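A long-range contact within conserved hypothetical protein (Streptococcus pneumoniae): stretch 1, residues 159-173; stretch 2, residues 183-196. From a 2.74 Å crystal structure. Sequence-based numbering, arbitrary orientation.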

# COMPACT_ATOMS: atom_id res chain seq x y z
N ARG A 159 24.84 -4.59 -9.65
CA ARG A 159 25.62 -4.35 -10.87
C ARG A 159 26.12 -5.65 -11.49
O ARG A 159 26.49 -6.57 -10.76
CB ARG A 159 26.83 -3.43 -10.57
CG ARG A 159 26.50 -1.99 -10.13
CD ARG A 159 25.94 -1.13 -11.24
NE ARG A 159 25.71 0.25 -10.81
CZ ARG A 159 24.56 0.69 -10.30
NH1 ARG A 159 23.53 -0.13 -10.15
NH2 ARG A 159 24.44 1.96 -9.93
N ILE A 160 26.16 -5.72 -12.83
CA ILE A 160 26.65 -6.89 -13.57
C ILE A 160 28.11 -6.60 -13.97
O ILE A 160 28.36 -5.84 -14.91
CB ILE A 160 25.75 -7.27 -14.79
CG1 ILE A 160 24.25 -7.47 -14.40
CG2 ILE A 160 26.30 -8.48 -15.57
CD1 ILE A 160 23.88 -8.63 -13.40
N THR A 161 29.06 -7.17 -13.22
CA THR A 161 30.51 -7.01 -13.43
C THR A 161 31.12 -8.35 -13.88
O THR A 161 32.32 -8.43 -14.17
CB THR A 161 31.19 -6.47 -12.16
OG1 THR A 161 30.98 -7.39 -11.08
CG2 THR A 161 30.69 -5.09 -11.76
N GLY A 162 30.28 -9.38 -13.94
CA GLY A 162 30.63 -10.73 -14.33
C GLY A 162 29.45 -11.67 -14.16
O GLY A 162 28.30 -11.21 -14.16
N ASN A 163 29.72 -12.98 -14.01
CA ASN A 163 28.67 -13.99 -13.80
C ASN A 163 27.95 -13.70 -12.49
O ASN A 163 28.58 -13.68 -11.42
CB ASN A 163 29.23 -15.42 -13.84
CG ASN A 163 29.75 -15.89 -15.18
OD1 ASN A 163 29.61 -15.22 -16.22
ND2 ASN A 163 30.32 -17.08 -15.20
N TYR A 164 26.64 -13.40 -12.58
CA TYR A 164 25.80 -13.05 -11.44
C TYR A 164 24.77 -14.14 -11.16
O TYR A 164 24.27 -14.79 -12.07
CB TYR A 164 25.10 -11.70 -11.70
CG TYR A 164 24.15 -11.23 -10.61
CD1 TYR A 164 24.61 -10.49 -9.53
CD2 TYR A 164 22.78 -11.46 -10.71
CE1 TYR A 164 23.74 -10.04 -8.53
CE2 TYR A 164 21.90 -11.02 -9.72
CZ TYR A 164 22.38 -10.30 -8.64
OH TYR A 164 21.52 -9.86 -7.67
N SER A 165 24.46 -14.31 -9.87
CA SER A 165 23.46 -15.21 -9.32
C SER A 165 22.89 -14.59 -8.06
O SER A 165 23.65 -14.28 -7.13
CB SER A 165 24.05 -16.60 -9.06
OG SER A 165 23.07 -17.47 -8.51
N GLY A 166 21.59 -14.35 -8.06
CA GLY A 166 20.90 -13.73 -6.93
C GLY A 166 19.40 -13.59 -7.10
O GLY A 166 18.88 -13.70 -8.21
N SER A 167 18.71 -13.35 -5.97
CA SER A 167 17.26 -13.19 -5.93
C SER A 167 16.86 -11.82 -6.47
O SER A 167 17.40 -10.79 -6.05
CB SER A 167 16.74 -13.37 -4.51
OG SER A 167 17.04 -14.68 -4.04
N VAL A 168 15.92 -11.83 -7.43
CA VAL A 168 15.39 -10.62 -8.07
C VAL A 168 13.86 -10.60 -7.87
O VAL A 168 13.22 -11.65 -8.04
CB VAL A 168 15.79 -10.48 -9.57
CG1 VAL A 168 17.29 -10.28 -9.74
CG2 VAL A 168 15.29 -11.65 -10.42
N PRO A 169 13.25 -9.45 -7.52
CA PRO A 169 11.79 -9.43 -7.32
C PRO A 169 11.01 -9.59 -8.63
O PRO A 169 11.51 -9.25 -9.70
CB PRO A 169 11.54 -8.04 -6.72
CG PRO A 169 12.66 -7.21 -7.20
CD PRO A 169 13.85 -8.12 -7.26
N LEU A 170 9.78 -10.11 -8.52
CA LEU A 170 8.87 -10.31 -9.64
C LEU A 170 7.77 -9.25 -9.61
O LEU A 170 7.16 -9.03 -8.57
CB LEU A 170 8.27 -11.73 -9.62
CG LEU A 170 9.22 -12.88 -9.98
CD1 LEU A 170 8.69 -14.20 -9.48
CD2 LEU A 170 9.49 -12.94 -11.48
N GLN A 171 7.54 -8.58 -10.76
CA GLN A 171 6.53 -7.54 -10.94
C GLN A 171 5.59 -7.85 -12.11
O GLN A 171 6.03 -8.39 -13.12
CB GLN A 171 7.18 -6.16 -11.17
CG GLN A 171 7.96 -5.60 -9.99
CD GLN A 171 8.58 -4.25 -10.29
OE1 GLN A 171 9.04 -3.97 -11.40
NE2 GLN A 171 8.67 -3.41 -9.28
N ALA A 172 4.30 -7.49 -11.97
CA ALA A 172 3.29 -7.67 -13.01
C ALA A 172 3.06 -6.35 -13.73
O ALA A 172 2.68 -5.37 -13.10
CB ALA A 172 2.00 -8.20 -12.41
N ILE A 173 3.34 -6.31 -15.05
CA ILE A 173 3.20 -5.08 -15.83
C ILE A 173 2.20 -5.28 -17.00
O ILE A 173 1.94 -6.41 -17.41
CB ILE A 173 4.56 -4.54 -16.37
CG1 ILE A 173 5.23 -5.51 -17.38
CG2 ILE A 173 5.50 -4.15 -15.21
CD1 ILE A 173 6.40 -4.94 -18.19
N VAL A 183 -0.35 -9.35 -6.21
CA VAL A 183 0.49 -10.15 -5.33
C VAL A 183 0.96 -11.38 -6.12
O VAL A 183 0.13 -12.18 -6.56
CB VAL A 183 -0.25 -10.54 -4.01
CG1 VAL A 183 0.64 -11.37 -3.10
CG2 VAL A 183 -0.75 -9.29 -3.28
N ILE A 184 2.28 -11.53 -6.30
CA ILE A 184 2.85 -12.63 -7.08
C ILE A 184 3.44 -13.67 -6.14
O ILE A 184 4.08 -13.32 -5.14
CB ILE A 184 3.91 -12.09 -8.09
CG1 ILE A 184 3.31 -10.92 -8.91
CG2 ILE A 184 4.45 -13.21 -9.00
CD1 ILE A 184 4.23 -10.21 -9.79
N THR A 185 3.22 -14.96 -6.45
CA THR A 185 3.73 -16.09 -5.68
C THR A 185 4.45 -17.06 -6.66
O THR A 185 3.80 -17.59 -7.56
CB THR A 185 2.61 -16.76 -4.88
OG1 THR A 185 1.94 -15.77 -4.11
CG2 THR A 185 3.13 -17.86 -3.96
N PRO A 186 5.78 -17.27 -6.53
CA PRO A 186 6.71 -16.69 -5.54
C PRO A 186 6.87 -15.18 -5.74
O PRO A 186 6.66 -14.68 -6.85
CB PRO A 186 8.02 -17.44 -5.80
CG PRO A 186 7.94 -17.85 -7.24
CD PRO A 186 6.49 -18.17 -7.46
N PHE A 187 7.21 -14.45 -4.67
CA PHE A 187 7.39 -12.99 -4.71
C PHE A 187 8.70 -12.61 -5.43
O PHE A 187 8.81 -11.49 -5.93
CB PHE A 187 7.35 -12.38 -3.30
CG PHE A 187 8.23 -13.04 -2.26
CD1 PHE A 187 9.56 -12.66 -2.11
CD2 PHE A 187 7.72 -13.99 -1.39
CE1 PHE A 187 10.37 -13.27 -1.15
CE2 PHE A 187 8.52 -14.59 -0.42
CZ PHE A 187 9.84 -14.22 -0.30
N ASP A 188 9.67 -13.54 -5.49
CA ASP A 188 10.95 -13.34 -6.16
C ASP A 188 11.42 -14.65 -6.81
O ASP A 188 10.79 -15.70 -6.65
CB ASP A 188 12.01 -12.78 -5.19
CG ASP A 188 12.40 -13.63 -3.99
OD1 ASP A 188 11.79 -14.70 -3.80
OD2 ASP A 188 13.29 -13.20 -3.23
N THR A 189 12.53 -14.59 -7.56
CA THR A 189 13.12 -15.73 -8.27
C THR A 189 14.65 -15.56 -8.34
O THR A 189 15.15 -14.45 -8.19
CB THR A 189 12.50 -15.84 -9.68
OG1 THR A 189 12.98 -17.02 -10.33
CG2 THR A 189 12.75 -14.61 -10.56
N ILE A 190 15.38 -16.66 -8.59
CA ILE A 190 16.83 -16.61 -8.70
C ILE A 190 17.17 -16.35 -10.18
O ILE A 190 16.74 -17.10 -11.06
CB ILE A 190 17.56 -17.87 -8.13
CG1 ILE A 190 17.34 -18.06 -6.61
CG2 ILE A 190 19.07 -17.83 -8.43
CD1 ILE A 190 15.98 -18.67 -6.13
N MSE A 191 17.90 -15.25 -10.44
CA MSE A 191 18.36 -14.85 -11.78
C MSE A 191 19.83 -15.21 -11.93
O MSE A 191 20.64 -14.84 -11.08
CB MSE A 191 18.12 -13.35 -12.02
CG MSE A 191 18.39 -12.91 -13.46
SE MSE A 191 18.28 -10.97 -13.75
CE MSE A 191 19.80 -10.46 -12.76
N LYS A 192 20.18 -15.93 -13.01
CA LYS A 192 21.56 -16.32 -13.30
C LYS A 192 22.00 -15.67 -14.60
O LYS A 192 21.39 -15.90 -15.65
CB LYS A 192 21.71 -17.85 -13.36
N VAL A 193 23.04 -14.82 -14.54
CA VAL A 193 23.55 -14.10 -15.70
C VAL A 193 24.92 -14.67 -16.10
O VAL A 193 25.85 -14.68 -15.29
CB VAL A 193 23.64 -12.56 -15.45
CG1 VAL A 193 24.14 -11.82 -16.68
CG2 VAL A 193 22.28 -12.00 -15.02
N THR A 194 25.02 -15.15 -17.34
CA THR A 194 26.25 -15.67 -17.95
C THR A 194 26.86 -14.51 -18.73
O THR A 194 26.13 -13.83 -19.47
CB THR A 194 25.96 -16.92 -18.78
OG1 THR A 194 25.40 -17.92 -17.93
CG2 THR A 194 27.20 -17.48 -19.47
N THR A 195 28.16 -14.23 -18.54
CA THR A 195 28.80 -13.09 -19.21
C THR A 195 30.11 -13.46 -19.90
O THR A 195 30.85 -14.34 -19.44
CB THR A 195 29.10 -11.97 -18.20
OG1 THR A 195 29.95 -12.46 -17.17
CG2 THR A 195 27.83 -11.35 -17.60
N LYS A 196 30.41 -12.74 -20.99
CA LYS A 196 31.63 -12.83 -21.79
C LYS A 196 32.39 -11.50 -21.68
O LYS A 196 31.77 -10.44 -21.83
CB LYS A 196 31.30 -13.19 -23.25

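The two stretches form an antiparallel β-ladder, strand 164-173 against strand 188-196, bonded through the backbone and with mainly apolar side chains packed on one face. The angle between the strand directions is 142°. Together the stretches bury 972 Å².

Three residue pairs bond in both directions. Tyr164 N donates to Val193 O (3.1 Å), and Val193 N returns to Tyr164 O (2.8 Å). Gly166 N reaches Met191 O at 3.2 Å, while Met191 N reaches Gly166 O at 2.9 Å. Val168 N to Thr189 O is 2.8 Å, and Thr189 N to Val168 O is 3.1 Å. Between them lie the non-hydrogen-bonded pairs Ser165 with Lys192 and Ser167 with Ile190. Here the CA atoms come closer, and CA-H...O contacts add to the ladder, as from Ser165 CA to Met191 O (3.3 Å). Beyond the last bridge, Pro169 with Asp188, Leu170 N still bonds to Phe187 O (3.1 Å).

From Tyr164 to Val168, and across from them, positions alternate between the two faces. Tyr164, Val168, Thr189, Met191 and Val193 share one face. Met191 is selenomethionine; its CE makes a van der Waals contact with Tyr164 CE2 (3.7 Å). Gly166 has no side chain; a CB there would point to this face and clash with Tyr164 OH. Ser165, Ser167, Ile190 and Lys192 occupy the other face; Lys192 is modelled only to CB.

Near the Pro186-Phe187 break between the strands of stretch 2, Leu170 packs among Ile184, Pro186 and Thr189. Ile184, from short strand 183-185, extends the nonpolar packing beyond the ladder: its CD1 meets Ala172 CB at 4.0 Å. A cis peptide bond precedes Pro186.

At the far end, Asn163 OD1, a side-chain carbonyl, accepts hydrogen bonds from the backbone Thr195 N and the hydroxyl Thr195 OG1, both 2.9 Å. Nearby, Ile160 CG2 packs 3.8 Å from Thr195 CG2.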